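Local coordinates for putative antioxidant defense protein Mlr4105 (Mesorhizobium loti, PDB 3C1L) that probably has peroxiredoxin activity and so takes part in antioxidant defence, as a member of the AhpD-like carboxymuconolactone decarboxylase family, at residues Glu15-Thr20 and Phe43-Leu48; Pro35-Ala40 and Arg49-Ile54. All blocks are in the same frame, centred on the assembly; numbering follows the deposited sequence.

Contact 1: residues Glu15-Thr20 and Phe43-Leu48; sequences ELSEPT and FDDKKL
Thr20 and Asp45 make the direct polar link between the two segments: the threonine hydroxyl donates to the carboxylate, with OG1 of Thr20 2.8 Å from OD1 of Asp45. The hydroxyl does not lie level with the carboxylate; it approaches from above, 49° out of its plane. A water gives OD1 of Asp45 a second partner, donating to that oxygen at 2.6 Å while accepting from Ser17 N at 3.2 Å, so the same oxygen is tied both directly and through solvent to the segment opposite. Thr20 has an apolar arm as well. With OG1 lying beside its own backbone N and anti to the carbonyl carbon (chi1 -64°), the methyl is left to meet Leu48 tip to tip, CG2 of Thr20 standing 3.7 Å from CD2 of Leu48. The hydroxyl of Ser17 is also turned to the carboxylate, but it is modelled too near the other oxygen for its exact place to be trusted.

These groups are positioned by the starts of two helices. Ser17 is the N-cap of helix 18-31, although the capping bond from Thr20 N to its hydroxyl is weak and rests on an uncertain atom. Asp44 is the N-cap of helix 45-60, its OD1 accepting from Lys46 N at 3.3 Å, which helps to set the turn that carries Asp45. The other oxygen of Asp44 forms a long, weak salt bridge with Lys47, whose amine also pairs with Asp57 of the second subunit.

Asp45 thus presents a negative group at the first turn of its own helix and beside the first turn of helix 18-31. Both amino-terminal ends would probably favour the ionised carboxylate, and the threonine hydroxyl and the water give that charge definite partners.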
ATOM      1  N   GLU B  15     -14.513  21.039 -36.953  1.00 34.36           N
ATOM      2  CA  GLU B  15     -15.360  20.002 -37.543  1.00 33.57           C
ATOM      3  C   GLU B  15     -14.667  18.645 -37.662  1.00 32.93           C
ATOM      4  O   GLU B  15     -13.451  18.542 -37.822  1.00 33.69           O
ATOM      5  CB  GLU B  15     -15.844  20.410 -38.933  1.00 34.54           C
ATOM      6  CG  GLU B  15     -17.087  21.228 -38.950  1.00 32.16           C
ATOM      7  CD  GLU B  15     -17.556  21.475 -40.365  1.00 42.44           C
ATOM      8  OE1 GLU B  15     -17.063  22.438 -41.001  1.00 39.51           O
ATOM      9  OE2 GLU B  15     -18.420  20.704 -40.843  1.00 40.00           O
ATOM     10  N   LEU B  16     -15.481  17.604 -37.586  1.00 30.96           N
ATOM     11  CA  LEU B  16     -15.049  16.251 -37.876  1.00 29.46           C
ATOM     12  C   LEU B  16     -14.701  16.162 -39.350  1.00 27.94           C
ATOM     13  O   LEU B  16     -15.355  16.782 -40.185  1.00 24.88           O
ATOM     14  CB  LEU B  16     -16.171  15.268 -37.581  1.00 28.46           C
ATOM     15  CG  LEU B  16     -16.664  15.166 -36.146  1.00 31.91           C
ATOM     16  CD1 LEU B  16     -17.866  14.241 -36.113  1.00 30.98           C
ATOM     17  CD2 LEU B  16     -15.556  14.670 -35.224  1.00 35.14           C
ATOM     18  N   SER B  17     -13.675  15.384 -39.674  1.00 27.63           N
ATOM     19  CA  SER B  17     -13.337  15.165 -41.074  1.00 26.77           C
ATOM     20  C   SER B  17     -14.459  14.371 -41.673  1.00 26.40           C
ATOM     21  O   SER B  17     -15.183  13.700 -40.958  1.00 26.99           O
ATOM     22  CB  SER B  17     -12.020  14.399 -41.212  1.00 28.20           C
ATOM     23  OG  SER B  17     -12.024  13.170 -40.482  1.00 29.60           O
ATOM     24  N   GLU B  18     -14.625  14.438 -42.987  1.00 29.37           N
ATOM     25  CA  GLU B  18     -15.667  13.643 -43.641  1.00 29.57           C
ATOM     26  C   GLU B  18     -15.518  12.118 -43.464  1.00 30.38           C
ATOM     27  O   GLU B  18     -16.534  11.415 -43.363  1.00 30.87           O
ATOM     28  CB  GLU B  18     -15.773  14.004 -45.109  1.00 30.25           C
ATOM     29  CG  GLU B  18     -16.643  15.244 -45.335  1.00 37.23           C
ATOM     30  CD  GLU B  18     -18.081  15.030 -44.875  1.00 40.52           C
ATOM     31  OE1 GLU B  18     -18.437  13.890 -44.470  1.00 45.94           O
ATOM     32  OE2 GLU B  18     -18.853  16.000 -44.928  1.00 40.71           O
ATOM     33  N   PRO B  19     -14.269  11.607 -43.448  1.00 28.75           N
ATOM     34  CA  PRO B  19     -13.989  10.245 -43.046  1.00 28.36           C
ATOM     35  C   PRO B  19     -14.472   9.874 -41.642  1.00 27.31           C
ATOM     36  O   PRO B  19     -14.965   8.773 -41.448  1.00 29.26           O
ATOM     37  CB  PRO B  19     -12.464  10.178 -43.128  1.00 28.75           C
ATOM     38  CG  PRO B  19     -12.116  11.102 -44.207  1.00 27.16           C
ATOM     39  CD  PRO B  19     -13.171  12.155 -44.264  1.00 29.34           C
ATOM     40  N   THR B  20     -14.333  10.770 -40.679  1.00 26.93           N
ATOM     41  CA  THR B  20     -14.764  10.488 -39.311  1.00 25.33           C
ATOM     42  C   THR B  20     -16.271  10.528 -39.145  1.00 26.04           C
ATOM     43  O   THR B  20     -16.851   9.696 -38.455  1.00 25.73           O
ATOM     44  CB  THR B  20     -14.105  11.439 -38.343  1.00 26.77           C
ATOM     45  OG1 THR B  20     -12.698  11.198 -38.398  1.00 29.42           O
ATOM     46  CG2 THR B  20     -14.605  11.252 -36.895  1.00 22.04           C
ATOM     47  N   PHE B  43     -10.517  15.000 -32.350  1.00 29.23           N
ATOM     48  CA  PHE B  43      -9.836  16.300 -32.603  1.00 29.47           C
ATOM     49  C   PHE B  43      -8.599  16.112 -33.497  1.00 29.39           C
ATOM     50  O   PHE B  43      -8.063  17.082 -34.023  1.00 28.33           O
ATOM     51  CB  PHE B  43      -9.428  17.002 -31.294  1.00 30.12           C
ATOM     52  CG  PHE B  43      -8.300  16.290 -30.525  1.00 31.49           C
ATOM     53  CD1 PHE B  43      -6.963  16.531 -30.821  1.00 29.60           C
ATOM     54  CD2 PHE B  43      -8.588  15.408 -29.519  1.00 39.56           C
ATOM     55  CE1 PHE B  43      -5.951  15.900 -30.127  1.00 34.31           C
ATOM     56  CE2 PHE B  43      -7.564  14.757 -28.813  1.00 41.73           C
ATOM     57  CZ  PHE B  43      -6.251  15.009 -29.125  1.00 37.15           C
ATOM     58  N   ASP B  44      -8.171  14.855 -33.665  1.00 29.76           N
ATOM     59  CA  ASP B  44      -7.039  14.472 -34.499  1.00 29.66           C
ATOM     60  C   ASP B  44      -7.277  13.081 -35.149  1.00 29.63           C
ATOM     61  O   ASP B  44      -7.148  12.057 -34.486  1.00 31.91           O
ATOM     62  CB  ASP B  44      -5.808  14.437 -33.569  1.00 30.02           C
ATOM     63  CG  ASP B  44      -4.485  14.485 -34.309  1.00 33.07           C
ATOM     64  OD1 ASP B  44      -4.424  14.159 -35.505  1.00 38.21           O
ATOM     65  OD2 ASP B  44      -3.490  14.885 -33.676  1.00 39.64           O
ATOM     66  N   ASP B  45      -7.614  13.031 -36.435  1.00 29.45           N
ATOM     67  CA  ASP B  45      -7.897  11.755 -37.115  1.00 31.25           C
ATOM     68  C   ASP B  45      -6.720  10.797 -37.031  1.00 32.35           C
ATOM     69  O   ASP B  45      -6.874   9.604 -37.276  1.00 32.73           O
ATOM     70  CB  ASP B  45      -8.202  11.970 -38.614  1.00 32.35           C
ATOM     71  CG  ASP B  45      -9.634  12.405 -38.888  1.00 36.81           C
ATOM     72  OD1 ASP B  45     -10.367  12.715 -37.919  1.00 47.09           O
ATOM     73  OD2 ASP B  45     -10.016  12.445 -40.089  1.00 31.65           O
ATOM     74  N   LYS B  46      -5.545  11.358 -36.743  1.00 32.41           N
ATOM     75  CA  LYS B  46      -4.284  10.628 -36.630  1.00 33.39           C
ATOM     76  C   LYS B  46      -4.307   9.776 -35.393  1.00 32.43           C
ATOM     77  O   LYS B  46      -3.995   8.591 -35.433  1.00 32.22           O
ATOM     78  CB  LYS B  46      -3.121  11.640 -36.542  1.00 34.99           C
ATOM     79  CG  LYS B  46      -1.759  11.151 -36.994  1.00 43.94           C
ATOM     80  CD  LYS B  46      -1.001  12.256 -37.761  1.00 46.59           C
ATOM     81  CE  LYS B  46       0.222  11.688 -38.529  1.00 53.68           C
ATOM     82  NZ  LYS B  46       0.934  12.691 -39.433  1.00 47.93           N
ATOM     83  N   LYS B  47      -4.692  10.407 -34.292  1.00 31.52           N
ATOM     84  CA  LYS B  47      -4.828   9.755 -33.026  1.00 32.65           C
ATOM     85  C   LYS B  47      -5.999   8.736 -33.033  1.00 31.55           C
ATOM     86  O   LYS B  47      -5.848   7.609 -32.591  1.00 30.88           O
ATOM     87  CB  LYS B  47      -5.049  10.809 -31.933  1.00 32.73           C
ATOM     88  CG  LYS B  47      -3.938  11.839 -31.801  1.00 35.07           C
ATOM     89  CD  LYS B  47      -3.951  12.498 -30.413  1.00 43.54           C
ATOM     90  CE  LYS B  47      -2.908  13.604 -30.227  1.00 44.55           C
ATOM     91  NZ  LYS B  47      -1.701  13.481 -31.068  1.00 40.10           N
ATOM     92  N   LEU B  48      -7.157   9.154 -33.526  1.00 30.99           N
ATOM     93  CA  LEU B  48      -8.344   8.300 -33.604  1.00 29.89           C
ATOM     94  C   LEU B  48      -8.003   7.008 -34.334  1.00 29.55           C
ATOM     95  O   LEU B  48      -8.266   5.928 -33.832  1.00 32.43           O
ATOM     96  CB  LEU B  48      -9.484   9.059 -34.314  1.00 29.29           C
ATOM     97  CG  LEU B  48     -10.866   8.433 -34.489  1.00 28.58           C
ATOM     98  CD1 LEU B  48     -11.475   8.075 -33.133  1.00 27.94           C
ATOM     99  CD2 LEU B  48     -11.801   9.391 -35.270  1.00 26.14           C
TER
HETATM  100  O   HOH W   1     -11.903  14.600 -37.080  1.00 38.19           O

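Contact 2: residues Pro35-Ala40 and Arg49-Ile54; sequences PNVLKA and RAFTDI
Phe51 meets Val37 and Leu38 in an apolar contact where helix 36-40 lies against helix 45-60. Both methyls of Val37 bear on the far end of the ring: CG2 is 3.7 Å from CZ of Phe51, and CG1 is 4.0 Å from CE2 of Phe51. A bound diethylene glycol, probably from the crystallisation liquor, lies about 3 Å from the Val37 side chain. Leu38 comes to the same ring with one branch, its CD2 being 3.8 Å from CE2 of Phe51. Each of these side chains crosses the phenylalanine at about a right angle. The ring is carried across to them because CG of Phe51 lies anti to the backbone N (chi1 173°). CD2 of Leu38 also lies 3.8 Å from CG2 of Thr52, and so fits between two consecutive residues of the facing helix. Tyr41 meets Phe51 with its ring almost parallel, and Phe164 of helix 152-175 adds to the apolar surroundings. With Phe51 cut back to alanine, the side of Val37 would probably face a gap, and CD2 of Leu38 would keep Thr52 as its neighbour on this segment.

The polar bonds do not bridge the two segments. One helical turn apart, Arg49 and Asp53 form a salt bridge in which NH2 of Arg49 is 3.3 Å from OD1 of Asp53. The bond uses the syn lone pair of OD1, which sits 19° out of the guanidinium plane. At the start of helix 36-40, Val37 N is bonded to the hydroxyl of Tyr85.

The axes of segments 36-40 and 49-54 approach to 10.4 Å, with their N-to-C directions 144° apart, a roughly antiparallel pairing of a short helix with a long one. It is helix-on-helix packing of the kind that builds the all-helical AhpD-like fold.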
ATOM      1  N   PRO B  35     -19.312   5.433 -29.330  1.00 26.50           N
ATOM      2  CA  PRO B  35     -18.625   5.372 -28.046  1.00 30.05           C
ATOM      3  C   PRO B  35     -17.907   6.673 -27.723  1.00 26.67           C
ATOM      4  O   PRO B  35     -17.219   7.226 -28.556  1.00 28.94           O
ATOM      5  CB  PRO B  35     -17.646   4.173 -28.212  1.00 28.19           C
ATOM      6  CG  PRO B  35     -18.310   3.329 -29.212  1.00 29.58           C
ATOM      7  CD  PRO B  35     -18.964   4.270 -30.162  1.00 26.23           C
ATOM      8  N   ASN B  36     -18.128   7.181 -26.528  1.00 27.21           N
ATOM      9  CA  ASN B  36     -17.577   8.467 -26.150  1.00 27.15           C
ATOM     10  C   ASN B  36     -16.071   8.563 -26.277  1.00 25.06           C
ATOM     11  O   ASN B  36     -15.574   9.642 -26.528  1.00 24.12           O
ATOM     12  CB  ASN B  36     -18.049   8.872 -24.748  1.00 26.80           C
ATOM     13  CG  ASN B  36     -19.433   9.482 -24.777  1.00 28.51           C
ATOM     14  OD1 ASN B  36     -20.009   9.701 -25.862  1.00 28.23           O
ATOM     15  ND2 ASN B  36     -19.966   9.784 -23.616  1.00 24.31           N
ATOM     16  N   VAL B  37     -15.351   7.455 -26.129  1.00 25.87           N
ATOM     17  CA  VAL B  37     -13.865   7.467 -26.259  1.00 26.68           C
ATOM     18  C   VAL B  37     -13.460   7.914 -27.677  1.00 27.86           C
ATOM     19  O   VAL B  37     -12.525   8.720 -27.862  1.00 28.13           O
ATOM     20  CB  VAL B  37     -13.260   6.069 -25.918  1.00 27.09           C
ATOM     21  CG1 VAL B  37     -13.778   5.027 -26.903  1.00 25.92           C
ATOM     22  CG2 VAL B  37     -11.690   6.077 -25.833  1.00 24.59           C
ATOM     23  N   LEU B  38     -14.223   7.458 -28.676  1.00 26.74           N
ATOM     24  CA  LEU B  38     -13.961   7.816 -30.060  1.00 25.57           C
ATOM     25  C   LEU B  38     -14.136   9.312 -30.256  1.00 26.03           C
ATOM     26  O   LEU B  38     -13.343   9.930 -30.942  1.00 25.72           O
ATOM     27  CB  LEU B  38     -14.875   7.039 -30.996  1.00 25.19           C
ATOM     28  CG  LEU B  38     -14.695   5.516 -31.007  1.00 25.81           C
ATOM     29  CD1 LEU B  38     -15.559   4.876 -32.058  1.00 24.42           C
ATOM     30  CD2 LEU B  38     -13.240   5.166 -31.186  1.00 27.66           C
ATOM     31  N   LYS B  39     -15.163   9.887 -29.644  1.00 24.69           N
ATOM     32  CA  LYS B  39     -15.398  11.331 -29.730  1.00 26.04           C
ATOM     33  C   LYS B  39     -14.268  12.108 -29.073  1.00 26.89           C
ATOM     34  O   LYS B  39     -13.945  13.195 -29.524  1.00 25.56           O
ATOM     35  CB  LYS B  39     -16.719  11.717 -29.088  1.00 27.02           C
ATOM     36  CG  LYS B  39     -17.918  10.986 -29.610  1.00 28.01           C
ATOM     37  CD  LYS B  39     -19.162  11.519 -28.926  1.00 31.19           C
ATOM     38  CE  LYS B  39     -20.385  10.680 -29.214  1.00 36.77           C
ATOM     39  NZ  LYS B  39     -21.014  10.189 -27.946  1.00 37.20           N
ATOM     40  N   ALA B  40     -13.667  11.539 -28.022  1.00 28.73           N
ATOM     41  CA  ALA B  40     -12.481  12.110 -27.345  1.00 28.52           C
ATOM     42  C   ALA B  40     -11.262  12.266 -28.296  1.00 28.99           C
ATOM     43  O   ALA B  40     -10.520  13.235 -28.217  1.00 30.64           O
ATOM     44  CB  ALA B  40     -12.097  11.236 -26.101  1.00 27.42           C
ATOM     45  N   ARG B  49      -7.402   7.114 -35.508  1.00 28.73           N
ATOM     46  CA  ARG B  49      -6.962   5.933 -36.226  1.00 31.02           C
ATOM     47  C   ARG B  49      -5.988   5.077 -35.420  1.00 31.59           C
ATOM     48  O   ARG B  49      -6.048   3.879 -35.513  1.00 32.73           O
ATOM     49  CB  ARG B  49      -6.307   6.278 -37.562  1.00 31.79           C
ATOM     50  CG  ARG B  49      -7.265   6.280 -38.748  1.00 44.06           C
ATOM     51  CD  ARG B  49      -7.924   4.910 -38.990  1.00 57.82           C
ATOM     52  NE  ARG B  49      -6.947   3.827 -39.145  1.00 64.20           N
ATOM     53  CZ  ARG B  49      -6.412   3.443 -40.308  1.00 70.35           C
ATOM     54  NH1 ARG B  49      -6.741   4.060 -41.450  1.00 70.86           N
ATOM     55  NH2 ARG B  49      -5.527   2.444 -40.332  1.00 68.82           N
ATOM     56  N   ALA B  50      -5.060   5.698 -34.693  1.00 30.91           N
ATOM     57  CA  ALA B  50      -4.118   4.960 -33.868  1.00 32.36           C
ATOM     58  C   ALA B  50      -4.912   4.194 -32.821  1.00 34.02           C
ATOM     59  O   ALA B  50      -4.716   2.978 -32.622  1.00 35.32           O
ATOM     60  CB  ALA B  50      -3.118   5.910 -33.177  1.00 32.25           C
ATOM     61  N   PHE B  51      -5.824   4.911 -32.154  1.00 33.38           N
ATOM     62  CA  PHE B  51      -6.625   4.298 -31.108  1.00 30.96           C
ATOM     63  C   PHE B  51      -7.386   3.105 -31.665  1.00 29.68           C
ATOM     64  O   PHE B  51      -7.292   2.045 -31.106  1.00 29.76           O
ATOM     65  CB  PHE B  51      -7.598   5.266 -30.460  1.00 30.94           C
ATOM     66  CG  PHE B  51      -8.532   4.598 -29.499  1.00 31.09           C
ATOM     67  CD1 PHE B  51      -8.106   4.261 -28.222  1.00 32.24           C
ATOM     68  CD2 PHE B  51      -9.811   4.252 -29.878  1.00 35.30           C
ATOM     69  CE1 PHE B  51      -8.945   3.603 -27.335  1.00 28.07           C
ATOM     70  CE2 PHE B  51     -10.656   3.567 -28.985  1.00 32.05           C
ATOM     71  CZ  PHE B  51     -10.209   3.268 -27.706  1.00 31.41           C
ATOM     72  N   THR B  52      -8.137   3.277 -32.748  1.00 29.42           N
ATOM     73  CA  THR B  52      -9.049   2.221 -33.197  1.00 28.19           C
ATOM     74  C   THR B  52      -8.270   0.981 -33.704  1.00 31.19           C
ATOM     75  O   THR B  52      -8.704  -0.133 -33.454  1.00 31.98           O
ATOM     76  CB  THR B  52     -10.107   2.691 -34.273  1.00 27.65           C
ATOM     77  OG1 THR B  52      -9.473   2.883 -35.529  1.00 32.81           O
ATOM     78  CG2 THR B  52     -10.827   3.995 -33.877  1.00 27.32           C
ATOM     79  N   ASP B  53      -7.126   1.195 -34.372  1.00 30.04           N
ATOM     80  CA  ASP B  53      -6.198   0.144 -34.781  1.00 30.64           C
ATOM     81  C   ASP B  53      -5.763  -0.737 -33.621  1.00 31.27           C
ATOM     82  O   ASP B  53      -5.893  -1.953 -33.727  1.00 31.41           O
ATOM     83  CB  ASP B  53      -4.902   0.725 -35.405  1.00 32.45           C
ATOM     84  CG  ASP B  53      -5.081   1.242 -36.814  1.00 36.82           C
ATOM     85  OD1 ASP B  53      -6.057   0.877 -37.525  1.00 41.41           O
ATOM     86  OD2 ASP B  53      -4.199   2.016 -37.229  1.00 40.10           O
ATOM     87  N   ILE B  54      -5.223  -0.127 -32.542  1.00 30.50           N
ATOM     88  CA  ILE B  54      -4.768  -0.865 -31.361  1.00 29.82           C
ATOM     89  C   ILE B  54      -5.946  -1.517 -30.677  1.00 31.86           C
ATOM     90  O   ILE B  54      -5.821  -2.626 -30.214  1.00 30.46           O
ATOM     91  CB  ILE B  54      -4.090  -0.008 -30.245  1.00 30.06           C
ATOM     92  CG1 ILE B  54      -2.851   0.674 -30.748  1.00 42.49           C
ATOM     93  CG2 ILE B  54      -3.558  -0.895 -29.118  1.00 35.05           C
ATOM     94  CD1 ILE B  54      -1.611  -0.229 -30.670  1.00 58.29           C
TER

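How the contacts relate
From the N terminus the chain runs through 15-20 and helix 18-31, passes through 35-40, then enters 43-48, whose last four residues begin helix 45-60, and continues in that helix through 49-54. Contact 1 closes a mostly helical loop of 22 residues; contact 2 closes a shorter one of eight. The segments alternate along the chain, so the loops cross, each containing one segment of the other contact. Their centres are 10 Å apart, and they touch directly where CD1 of Leu48 packs 3.4 Å from Leu38 O. Together they hold helix 18-31 and helix 36-40 along successive turns of helix 45-60, which also meets the second subunit.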